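Local coordinates for Hydrogenase/urease maturation factor HypB (Helicobacter pylori, PDB 4LPS), which hydrolyses GTP slowly and uses that activity to help insert nickel into [NiFe] hydrogenase, and is also required for the maturation of urease, at residues L46-F51 / L132-V137; A150-V155 / E234-T239; F72-V77 / K93-H98; K38-K43 / M112-F117. One frame throughout, in Å; residues are numbered along the deposited sequence. Where two conformers were deposited one is given.

Contact 1. Residues L46-F51 / L132-V137; sequences LYVLNF and LIIENV. With MG (magnesium ion), chain C.
Asn136 ND2 donates to Asn50 OD1 at 3.2 Å, tying two amides whose planes stand 51° apart beside the last backbone rung that joins 46-51 to 132-137. Each amide has further partners: Asn50 ND2 is bonded to Asn153 OD1 of the strand on its other flank, while Asn136 OD1 accepts from its neighbour Val137 N and from Leu108 N. Asn50 shares the face of Val48 and Ile134, and its CG, anti to the backbone N (chi1 172°), carries the amide toward Asn136. Five backbone hydrogen bonds run between the two segments. Leu132 N reaches Tyr47 O at 3.1 Å, Ile134 N meets Leu49 O at 2.7 Å and Phe51 N meets Ile134 O at 2.8 Å. Leu49 N to Leu132 O and Asn136 N to Phe51 O complete the ladder. The Tyr47 hydroxyl is hydrogen-bonded to Tyr236 O. These are neighbouring central strands of the parallel sheet of the P-loop GTPase domain, paired Val48 with Leu132 through Phe51 with Glu135. On one face Val48 CG1 touches Ile134 CD1 at 4.0 Å, and helix 110-122 covers Leu132 and Ile134. On the other, Ile133 CG2 packs against the edge of the Phe51 ring, 3.6 Å from CD2, beside helix 59-66. At the C-terminal end of its strand, Glu135 extends its side chain to the magnesium ion, which OE1 binds at 2.4 Å together with Thr60, Asp86 and a water at 2.3 Å; GDP lies alongside.

Contact 2. Residues A150-V155 / E234-T239; sequences AAMNIV and ENYQST
The Tyr236 ring meets Met152 at its edge: Met152 CG lies near the ring plane, 3.7 Å from CD2, and the two side chains cross at about a right angle. Met152 SD stands 5.5 Å from the ring centroid in an oblique Met-aromatic contact, and Ala151 O also approaches obliquely, 3.6 Å from CE2. The ring's hydroxyl bonds to Asp177. The Gln237 amide packs against the methyl group of Ala151, OE1 3.3 Å from CB, and its NE2 donates in the amide plane to Asn235 OD1 in an almost straight bond. A bend at chi2 (-79°) turns CD of Gln237 back to Ala151. A single direct hydrogen bond joins the backbones, Ser238 N to Ala151 O at 2.8 Å. Two waters widen the link: one donates to both Ala150 O and Ser238 O, while the other accepts from Asn153 ND2, whose OD1 is held by Asn50 ND2, and lies close to Ser238 OG, itself bonded with His240 N. Asn235 is the C-prime residue, with positive phi, of the Schellman motif that ends helix 218-234. The C-terminal tail thus runs past the N-terminal end of central strand 152-158 in the parallel sheet of this P-loop GTPase.

Contact 3. Residues F72-V77 / K93-H98; sequences FKFCVV and KGVSAH. With GOL (glycerol), chain G.
Val76 and Ala97 pair in parallel, their CB atoms 3.9 Å apart, where strand 97-101 lines the edge of the sheet beside strand 74-80. The two strands and helix 85-91 form a beta-alpha-beta unit, and the helix ends in a Schellman motif with Gly94 as its C-prime residue. The tight part is a hydrophobic cluster around Val95. Its CG1 touches both Val76 CG2 and Phe74 CE2, 3.7 Å from each, and its CG2 comes near Phe74 CZ. Phe74 CG lies between the backbone N and the carbonyl carbon (chi1 70°), a placement from which the ring can meet Val95; it also touches Phe131 and Ile133 of the next strand. The backbone ladder is short: Val76 N donates to Ser96 O at 2.8 Å, and Val76 O receives His98 N at 2.9 Å. Beyond the cluster the contact is looser and reaches solvent, with Ser96 and His98 partly exposed. Where the strands begin to separate, the next rung is bridged by a glycerol, probably from the crystallisation liquor: its O1 donates to Phe74 O at 2.6 Å and accepts from Ser96 N at 3.0 Å.

Contact 4. Residues K38-K43 / M112-F117; sequences KERYLK and MIEGAF. With PO4 (phosphate ion), chain I.
This is a side-chain contact between two helices, 29-43 and 110-122, whose segments run roughly parallel at 28° with their axes 11.8 Å apart, on the face of the sheet that carries Leu132 and Ile134. Such a wide separation is spanned by long side chains, chiefly Phe117, Arg40 and Tyr41. Phe117, with CG anti to the backbone N (chi1 -171°), reaches between the other two. Its CD1 lies 3.6 Å above the guanidinium plane of Arg40, over the centre of that group, but the ring is steeply turned against it, with the planes 68° apart. Arg40 NH1 lies in the plane of the Phe117 ring, at its edge. Phe117 CE2 approaches the edge of the Tyr41 ring, 3.6 Å from CD1, the two rings being set obliquely. The Tyr41 side chain continues across to Ile113, whose CG2 lies 3.4 Å from OH, while that hydroxyl is hydrogen-bonded to Leu148 O. Beneath, Tyr41 and Phe117 both rest on Leu132. The polar edge of Arg40 is taken up by anions: NE donates to O4 of a phosphate, probably from the crystallisation liquor, at 2.8 Å and NH1 to its O2 at 2.9 Å, and NH2 forms a salt bridge with Asp118. Glu114 brings its CG near NH2, while its carboxylate forms a salt bridge with Lys33. The segments themselves thus meet through packing, without a direct hydrogen bond, and the charge pairs Arg40-Asp118 and Glu114-Lys33 add polar links between the helices.

From the N terminus, helix 29-43 opens contact 4 and leads directly into strand 47-52, which opens contact 1. Strand 74-80 and the edge strand 97-101 then close contact 3, a short loop lying within the loops of contacts 1 and 4. Helix 110-122 closes contact 4 and strand 131-135 closes contact 1, so these two cross, and Leu46 and Leu132 of contact 1 both pack on Phe117 of contact 4. Contact 2 follows in series, opening on strand 152-158 and closing with the C-terminal tail. Contacts 1 and 3 share the sheet through adjacent strands 131-135 and 74-80, whereas contact 2 joins it through strand 152-158, beside 47-52. Gln237 touches Lys38, bringing the tail to the N-terminal helix.

Contact 1. Residues L46-F51 / L132-V137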
# COMPACT_ATOMS: atom_id res chain seq x y z
N LEU A 46 -13.07 -9.25 -0.01
CA LEU A 46 -12.03 -8.32 0.41
C LEU A 46 -11.64 -7.34 -0.69
O LEU A 46 -11.43 -7.73 -1.84
CB LEU A 46 -10.78 -9.08 0.87
CG LEU A 46 -10.97 -10.13 1.97
CD1 LEU A 46 -9.75 -11.02 2.06
CD2 LEU A 46 -11.24 -9.45 3.30
N TYR A 47 -11.53 -6.06 -0.32
CA TYR A 47 -10.93 -5.07 -1.19
C TYR A 47 -9.46 -4.96 -0.82
O TYR A 47 -9.12 -4.55 0.29
CB TYR A 47 -11.63 -3.71 -1.07
CG TYR A 47 -11.36 -2.79 -2.24
CD1 TYR A 47 -11.99 -2.98 -3.45
CD2 TYR A 47 -10.48 -1.72 -2.12
CE1 TYR A 47 -11.76 -2.14 -4.52
CE2 TYR A 47 -10.23 -0.88 -3.19
CZ TYR A 47 -10.87 -1.09 -4.39
OH TYR A 47 -10.63 -0.25 -5.45
N VAL A 48 -8.58 -5.34 -1.74
CA VAL A 48 -7.17 -5.51 -1.42
C VAL A 48 -6.30 -4.35 -1.91
O VAL A 48 -6.37 -3.95 -3.07
CB VAL A 48 -6.64 -6.83 -2.00
CG1 VAL A 48 -5.18 -7.03 -1.64
CG2 VAL A 48 -7.47 -7.99 -1.48
N LEU A 49 -5.50 -3.81 -0.99
CA LEU A 49 -4.61 -2.70 -1.29
C LEU A 49 -3.15 -3.12 -1.15
O LEU A 49 -2.80 -3.85 -0.22
CB LEU A 49 -4.90 -1.50 -0.38
CG LEU A 49 -6.36 -1.05 -0.27
CD1 LEU A 49 -6.51 0.04 0.77
CD2 LEU A 49 -6.87 -0.57 -1.61
N ASN A 50 -2.33 -2.69 -2.10
CA ASN A 50 -0.90 -2.97 -2.07
C ASN A 50 -0.10 -1.67 -1.96
O ASN A 50 -0.03 -0.89 -2.92
CB ASN A 50 -0.49 -3.75 -3.32
CG ASN A 50 1.01 -3.92 -3.45
OD1 ASN A 50 1.72 -4.08 -2.46
ND2 ASN A 50 1.50 -3.89 -4.69
N PHE A 51 0.49 -1.43 -0.79
CA PHE A 51 1.24 -0.20 -0.56
C PHE A 51 2.73 -0.39 -0.80
O PHE A 51 3.36 -1.26 -0.20
CB PHE A 51 0.99 0.31 0.86
CG PHE A 51 -0.35 0.95 1.05
CD1 PHE A 51 -0.55 2.28 0.69
CD2 PHE A 51 -1.41 0.23 1.57
CE1 PHE A 51 -1.80 2.88 0.86
CE2 PHE A 51 -2.66 0.82 1.74
CZ PHE A 51 -2.85 2.15 1.39
N LEU A 132 -8.14 -5.94 2.87
CA LEU A 132 -6.91 -6.63 3.20
C LEU A 132 -5.78 -5.78 2.66
O LEU A 132 -5.71 -5.51 1.46
CB LEU A 132 -6.87 -8.04 2.61
CG LEU A 132 -5.51 -8.75 2.68
CD1 LEU A 132 -5.18 -9.16 4.10
CD2 LEU A 132 -5.48 -9.96 1.76
N ILE A 133 -4.89 -5.35 3.55
CA ILE A 133 -3.85 -4.42 3.17
C ILE A 133 -2.48 -5.09 3.16
O ILE A 133 -2.04 -5.67 4.15
CB ILE A 133 -3.83 -3.20 4.12
CG1 ILE A 133 -5.15 -2.42 3.98
CG2 ILE A 133 -2.64 -2.29 3.81
CD1 ILE A 133 -5.20 -1.12 4.77
N ILE A 134 -1.82 -5.01 2.01
CA ILE A 134 -0.47 -5.52 1.85
C ILE A 134 0.53 -4.38 1.96
O ILE A 134 0.51 -3.45 1.15
CB ILE A 134 -0.30 -6.24 0.49
CG1 ILE A 134 -1.28 -7.41 0.38
CG2 ILE A 134 1.13 -6.72 0.30
CD1 ILE A 134 -1.39 -7.99 -1.01
N GLU A 135 1.38 -4.42 2.98
CA GLU A 135 2.50 -3.49 3.05
C GLU A 135 3.74 -4.16 2.49
O GLU A 135 4.30 -5.07 3.10
CB GLU A 135 2.75 -2.99 4.48
CG GLU A 135 3.80 -1.88 4.52
CD GLU A 135 4.19 -1.44 5.92
OE1 GLU A 135 5.40 -1.26 6.17
OE2 GLU A 135 3.29 -1.27 6.76
N ASN A 136 4.13 -3.73 1.30
CA ASN A 136 5.23 -4.37 0.59
C ASN A 136 6.59 -4.04 1.20
O ASN A 136 6.72 -3.13 2.01
CB ASN A 136 5.21 -3.95 -0.88
CG ASN A 136 5.51 -5.11 -1.82
OD1 ASN A 136 6.49 -5.83 -1.63
ND2 ASN A 136 4.66 -5.29 -2.82
N VAL A 137 7.59 -4.84 0.81
CA VAL A 137 8.98 -4.59 1.17
C VAL A 137 9.40 -3.18 0.74
O VAL A 137 9.06 -2.74 -0.36
CB VAL A 137 9.92 -5.62 0.52
CG1 VAL A 137 11.37 -5.35 0.89
CG2 VAL A 137 9.52 -7.03 0.94
MG MG C . 7.04 -0.43 7.76
O HOH W 1 8.46 0.44 9.30

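Contact 2. Residues A150-V155 / E234-T239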
# COMPACT_ATOMS: atom_id res chain seq x y z
N ALA A 150 -3.97 -7.20 -6.28
CA ALA A 150 -4.59 -6.09 -5.56
C ALA A 150 -5.60 -5.33 -6.41
O ALA A 150 -5.46 -5.26 -7.64
CB ALA A 150 -3.54 -5.14 -5.03
N ALA A 151 -6.62 -4.78 -5.76
CA ALA A 151 -7.56 -3.87 -6.40
C ALA A 151 -6.89 -2.53 -6.67
O ALA A 151 -7.11 -1.89 -7.70
CB ALA A 151 -8.80 -3.69 -5.55
N MET A 152 -6.06 -2.10 -5.72
CA MET A 152 -5.30 -0.87 -5.88
C MET A 152 -3.85 -1.06 -5.45
O MET A 152 -3.56 -1.70 -4.44
CB MET A 152 -5.91 0.29 -5.09
CG MET A 152 -7.36 0.61 -5.40
SD MET A 152 -7.90 2.13 -4.59
CE MET A 152 -7.12 3.36 -5.64
N ASN A 153 -2.96 -0.48 -6.24
CA ASN A 153 -1.56 -0.39 -5.88
C ASN A 153 -1.23 1.07 -5.63
O ASN A 153 -1.32 1.91 -6.53
CB ASN A 153 -0.67 -0.98 -6.98
CG ASN A 153 -1.06 -2.41 -7.32
OD1 ASN A 153 -0.68 -3.35 -6.64
ND2 ASN A 153 -1.83 -2.56 -8.39
N ILE A 154 -0.87 1.38 -4.39
CA ILE A 154 -0.67 2.77 -3.99
C ILE A 154 0.77 3.01 -3.54
O ILE A 154 1.33 2.24 -2.76
CB ILE A 154 -1.66 3.14 -2.87
CG1 ILE A 154 -3.09 2.98 -3.38
CG2 ILE A 154 -1.41 4.57 -2.40
CD1 ILE A 154 -4.15 3.00 -2.29
N VAL A 155 1.36 4.08 -4.07
CA VAL A 155 2.76 4.40 -3.82
C VAL A 155 2.93 5.64 -2.95
O VAL A 155 2.34 6.69 -3.23
CB VAL A 155 3.52 4.60 -5.15
CG1 VAL A 155 4.98 4.92 -4.88
CG2 VAL A 155 3.40 3.36 -6.03
N GLU A 234 -17.23 1.45 -5.43
CA GLU A 234 -17.22 1.34 -6.89
C GLU A 234 -16.70 -0.02 -7.35
O GLU A 234 -16.88 -0.40 -8.50
CB GLU A 234 -16.36 2.44 -7.51
CG GLU A 234 -16.72 3.85 -7.09
CD GLU A 234 -15.73 4.88 -7.60
OE1 GLU A 234 -14.68 4.47 -8.14
OE2 GLU A 234 -16.00 6.09 -7.47
N ASN A 235 -16.06 -0.73 -6.42
CA ASN A 235 -15.27 -1.92 -6.74
C ASN A 235 -14.27 -1.62 -7.85
O ASN A 235 -14.22 -2.32 -8.87
CB ASN A 235 -16.17 -3.10 -7.12
CG ASN A 235 -15.39 -4.41 -7.24
OD1 ASN A 235 -14.51 -4.69 -6.42
ND2 ASN A 235 -15.70 -5.20 -8.25
N TYR A 236 -13.49 -0.56 -7.68
CA TYR A 236 -12.38 -0.28 -8.58
C TYR A 236 -11.37 -1.41 -8.52
O TYR A 236 -10.88 -1.76 -7.44
CB TYR A 236 -11.70 1.05 -8.26
CG TYR A 236 -10.46 1.29 -9.08
CD1 TYR A 236 -10.54 1.82 -10.36
CD2 TYR A 236 -9.20 0.99 -8.58
CE1 TYR A 236 -9.40 2.04 -11.12
CE2 TYR A 236 -8.06 1.20 -9.33
CZ TYR A 236 -8.16 1.73 -10.60
OH TYR A 236 -7.03 1.95 -11.34
N GLN A 237 -11.03 -1.97 -9.68
CA GLN A 237 -10.05 -3.04 -9.74
C GLN A 237 -9.04 -2.71 -10.83
O GLN A 237 -9.37 -2.72 -12.01
CB GLN A 237 -10.72 -4.38 -10.03
CG GLN A 237 -11.67 -4.85 -8.93
CD GLN A 237 -10.93 -5.45 -7.75
OE1 GLN A 237 -9.76 -5.81 -7.85
NE2 GLN A 237 -11.62 -5.57 -6.62
N SER A 238 -7.81 -2.42 -10.40
CA SER A 238 -6.76 -2.01 -11.32
C SER A 238 -6.52 -3.04 -12.41
O SER A 238 -6.46 -4.25 -12.14
CB SER A 238 -5.46 -1.75 -10.56
OG SER A 238 -4.40 -1.43 -11.44
N THR A 239 -6.40 -2.57 -13.64
CA THR A 239 -6.10 -3.44 -14.76
C THR A 239 -4.63 -3.34 -15.13
O THR A 239 -4.23 -3.75 -16.22
CB THR A 239 -6.96 -3.10 -16.00
OG1 THR A 239 -6.70 -1.75 -16.40
CG2 THR A 239 -8.43 -3.25 -15.69
O HOH W 2 -6.76 -5.99 -10.06
O HOH W 3 -2.37 -0.61 -10.35

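Contact 3. Residues F72-V77 / K93-H98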
# COMPACT_ATOMS: atom_id res chain seq x y z
N PHE A 72 -13.36 1.85 9.14
CA PHE A 72 -12.36 1.31 8.23
C PHE A 72 -11.82 -0.00 8.79
O PHE A 72 -10.91 -0.02 9.61
CB PHE A 72 -11.23 2.31 8.01
CG PHE A 72 -10.30 1.93 6.90
CD1 PHE A 72 -10.75 1.87 5.58
CD2 PHE A 72 -8.97 1.64 7.16
CE1 PHE A 72 -9.89 1.52 4.56
CE2 PHE A 72 -8.10 1.30 6.14
CZ PHE A 72 -8.56 1.24 4.84
N LYS A 73 -12.40 -1.10 8.31
CA LYS A 73 -12.12 -2.43 8.85
C LYS A 73 -11.14 -3.18 7.96
O LYS A 73 -11.46 -3.51 6.82
CB LYS A 73 -13.42 -3.23 8.98
CG LYS A 73 -14.49 -2.55 9.81
CD LYS A 73 -15.84 -3.22 9.58
CE LYS A 73 -16.96 -2.40 10.19
NZ LYS A 73 -18.30 -2.95 9.83
N PHE A 74 -9.95 -3.45 8.49
CA PHE A 74 -8.91 -4.09 7.69
C PHE A 74 -7.99 -4.98 8.51
O PHE A 74 -7.89 -4.85 9.73
CB PHE A 74 -8.09 -3.02 6.97
CG PHE A 74 -7.22 -2.20 7.88
CD1 PHE A 74 -7.76 -1.15 8.60
CD2 PHE A 74 -5.87 -2.47 8.01
CE1 PHE A 74 -6.97 -0.38 9.44
CE2 PHE A 74 -5.07 -1.71 8.85
CZ PHE A 74 -5.62 -0.67 9.56
N CYS A 75 -7.33 -5.90 7.81
CA CYS A 75 -6.24 -6.69 8.39
C CYS A 75 -5.03 -6.51 7.48
O CYS A 75 -5.16 -6.04 6.35
CB CYS A 75 -6.64 -8.16 8.55
SG CYS A 75 -7.16 -8.98 7.05
N VAL A 76 -3.85 -6.89 7.96
CA VAL A 76 -2.62 -6.54 7.25
C VAL A 76 -1.72 -7.74 6.98
O VAL A 76 -1.55 -8.62 7.83
CB VAL A 76 -1.82 -5.47 8.03
CG1 VAL A 76 -0.53 -5.11 7.31
CG2 VAL A 76 -2.66 -4.22 8.24
N VAL A 77 -1.16 -7.77 5.78
CA VAL A 77 -0.05 -8.66 5.46
C VAL A 77 1.22 -7.81 5.33
O VAL A 77 1.29 -6.92 4.49
CB VAL A 77 -0.30 -9.45 4.17
CG1 VAL A 77 0.98 -10.07 3.67
CG2 VAL A 77 -1.36 -10.52 4.40
N LYS A 93 -1.77 -2.03 18.11
CA LYS A 93 -2.89 -1.13 17.88
C LYS A 93 -4.23 -1.84 17.65
O LYS A 93 -5.23 -1.19 17.33
CB LYS A 93 -2.59 -0.21 16.69
CG LYS A 93 -1.52 0.83 16.96
CD LYS A 93 -2.14 2.08 17.57
CE LYS A 93 -3.11 2.73 16.61
NZ LYS A 93 -3.79 3.92 17.18
N GLY A 94 -4.25 -3.16 17.80
CA GLY A 94 -5.48 -3.91 17.63
C GLY A 94 -5.77 -4.38 16.21
O GLY A 94 -6.86 -4.86 15.92
N VAL A 95 -4.78 -4.25 15.33
CA VAL A 95 -4.93 -4.69 13.95
C VAL A 95 -4.40 -6.10 13.75
O VAL A 95 -3.25 -6.39 14.09
CB VAL A 95 -4.19 -3.75 12.98
CG1 VAL A 95 -4.41 -4.20 11.53
CG2 VAL A 95 -4.65 -2.32 13.17
N SER A 96 -5.25 -6.98 13.22
CA SER A 96 -4.80 -8.31 12.86
C SER A 96 -3.80 -8.19 11.72
O SER A 96 -4.12 -7.69 10.65
CB SER A 96 -5.98 -9.20 12.45
OG SER A 96 -6.87 -9.40 13.53
N ALA A 97 -2.58 -8.65 11.97
CA ALA A 97 -1.49 -8.48 11.03
C ALA A 97 -0.59 -9.69 11.07
O ALA A 97 -0.34 -10.25 12.13
CB ALA A 97 -0.70 -7.22 11.34
N HIS A 98 -0.08 -10.09 9.91
CA HIS A 98 0.87 -11.18 9.88
C HIS A 98 2.07 -10.84 9.01
O HIS A 98 1.93 -10.33 7.90
CB HIS A 98 0.20 -12.47 9.40
CG HIS A 98 -0.39 -13.28 10.51
ND1 HIS A 98 0.38 -14.06 11.34
CD2 HIS A 98 -1.67 -13.42 10.93
CE1 HIS A 98 -0.40 -14.66 12.23
NE2 HIS A 98 -1.65 -14.28 12.00
C1 GOL G . -8.89 -7.26 11.66
O1 GOL G . -7.84 -6.34 11.86
C2 GOL G . -9.98 -7.00 12.69
O2 GOL G . -10.85 -8.12 12.75
C3 GOL G . -10.77 -5.76 12.28
O3 GOL G . -11.75 -6.12 11.33

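Contact 4. Residues K38-K43 / M112-F117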
# COMPACT_ATOMS: atom_id res chain seq x y z
N LYS A 38 -6.50 -13.39 -6.47
CA LYS A 38 -7.60 -12.45 -6.67
C LYS A 38 -8.97 -13.14 -6.60
O LYS A 38 -9.93 -12.56 -6.10
CB LYS A 38 -7.46 -11.72 -8.00
CG LYS A 38 -8.40 -10.52 -8.13
CD LYS A 38 -8.15 -9.72 -9.40
CE LYS A 38 -9.21 -8.64 -9.56
NZ LYS A 38 -9.05 -7.88 -10.83
N GLU A 39 -9.05 -14.37 -7.11
CA GLU A 39 -10.24 -15.19 -6.94
C GLU A 39 -10.63 -15.31 -5.47
O GLU A 39 -11.79 -15.14 -5.10
CB GLU A 39 -10.04 -16.59 -7.53
CG GLU A 39 -9.72 -16.62 -9.01
CD GLU A 39 -9.47 -18.03 -9.52
OE1 GLU A 39 -8.74 -18.17 -10.52
OE2 GLU A 39 -10.00 -18.99 -8.91
N ARG A 40 -9.64 -15.61 -4.63
CA ARG A 40 -9.87 -15.79 -3.20
C ARG A 40 -10.22 -14.48 -2.51
O ARG A 40 -11.02 -14.47 -1.57
CB ARG A 40 -8.65 -16.43 -2.55
CG ARG A 40 -8.26 -17.77 -3.16
CD ARG A 40 -7.24 -18.51 -2.30
NE ARG A 40 -7.80 -18.89 -1.01
CZ ARG A 40 -7.09 -19.33 0.02
NH1 ARG A 40 -7.68 -19.65 1.16
NH2 ARG A 40 -5.77 -19.45 -0.10
N TYR A 41 -9.60 -13.39 -2.94
CA TYR A 41 -9.90 -12.07 -2.39
C TYR A 41 -11.38 -11.74 -2.54
O TYR A 41 -12.03 -11.30 -1.60
CB TYR A 41 -9.09 -10.97 -3.08
CG TYR A 41 -7.58 -11.06 -2.95
CD1 TYR A 41 -6.99 -11.78 -1.93
CD2 TYR A 41 -6.76 -10.41 -3.86
CE1 TYR A 41 -5.61 -11.84 -1.81
CE2 TYR A 41 -5.39 -10.47 -3.75
CZ TYR A 41 -4.82 -11.19 -2.73
OH TYR A 41 -3.45 -11.25 -2.63
N LEU A 42 -11.89 -11.99 -3.74
CA LEU A 42 -13.28 -11.70 -4.08
C LEU A 42 -14.22 -12.66 -3.36
O LEU A 42 -15.30 -12.27 -2.92
CB LEU A 42 -13.48 -11.76 -5.59
CG LEU A 42 -12.58 -10.81 -6.40
CD1 LEU A 42 -12.86 -10.90 -7.90
CD2 LEU A 42 -12.71 -9.37 -5.91
N LYS A 43 -13.80 -13.92 -3.27
CA LYS A 43 -14.56 -14.93 -2.54
C LYS A 43 -14.78 -14.51 -1.09
O LYS A 43 -15.86 -14.69 -0.53
CB LYS A 43 -13.84 -16.27 -2.58
CG LYS A 43 -14.71 -17.47 -2.27
CD LYS A 43 -14.07 -18.75 -2.79
CE LYS A 43 -13.89 -18.72 -4.30
NZ LYS A 43 -13.11 -19.88 -4.80
N MET A 112 3.65 -15.77 -1.89
CA MET A 112 3.95 -15.43 -0.50
C MET A 112 2.71 -15.00 0.26
O MET A 112 2.60 -15.22 1.47
CB MET A 112 4.99 -14.31 -0.43
CG MET A 112 6.36 -14.63 -1.02
SD MET A 112 7.44 -13.19 -0.96
CE MET A 112 8.72 -13.64 -2.14
N ILE A 113 1.76 -14.39 -0.44
CA ILE A 113 0.53 -13.90 0.18
C ILE A 113 -0.34 -15.06 0.67
O ILE A 113 -1.04 -14.92 1.68
CB ILE A 113 -0.29 -13.03 -0.80
CG1 ILE A 113 0.62 -12.00 -1.49
CG2 ILE A 113 -1.43 -12.33 -0.07
CD1 ILE A 113 1.24 -10.99 -0.53
N GLU A 114 -0.28 -16.19 -0.03
CA GLU A 114 -1.19 -17.30 0.21
C GLU A 114 -1.12 -17.79 1.65
O GLU A 114 -2.15 -18.01 2.30
CB GLU A 114 -0.88 -18.46 -0.73
CG GLU A 114 -1.76 -19.68 -0.51
CD GLU A 114 -1.47 -20.81 -1.47
OE1 GLU A 114 -2.02 -21.92 -1.27
OE2 GLU A 114 -0.69 -20.60 -2.42
N GLY A 115 0.11 -17.98 2.14
CA GLY A 115 0.33 -18.45 3.50
C GLY A 115 -0.25 -17.52 4.54
O GLY A 115 -0.94 -17.95 5.46
N ALA A 116 0.04 -16.23 4.39
CA ALA A 116 -0.47 -15.21 5.31
C ALA A 116 -1.99 -15.12 5.22
O ALA A 116 -2.67 -14.96 6.24
CB ALA A 116 0.16 -13.86 5.01
N PHE A 117 -2.51 -15.23 4.00
CA PHE A 117 -3.95 -15.21 3.75
C PHE A 117 -4.66 -16.35 4.49
O PHE A 117 -5.69 -16.14 5.13
CB PHE A 117 -4.20 -15.32 2.24
CG PHE A 117 -5.64 -15.09 1.83
CD1 PHE A 117 -6.51 -16.16 1.69
CD2 PHE A 117 -6.10 -13.81 1.56
CE1 PHE A 117 -7.82 -15.96 1.30
CE2 PHE A 117 -7.41 -13.60 1.17
CZ PHE A 117 -8.27 -14.68 1.04
P PO4 I . -11.30 -19.00 0.13
O1 PO4 I . -12.54 -18.15 0.16
O2 PO4 I . -10.41 -18.59 1.27
O3 PO4 I . -11.66 -20.46 0.29
O4 PO4 I . -10.58 -18.81 -1.18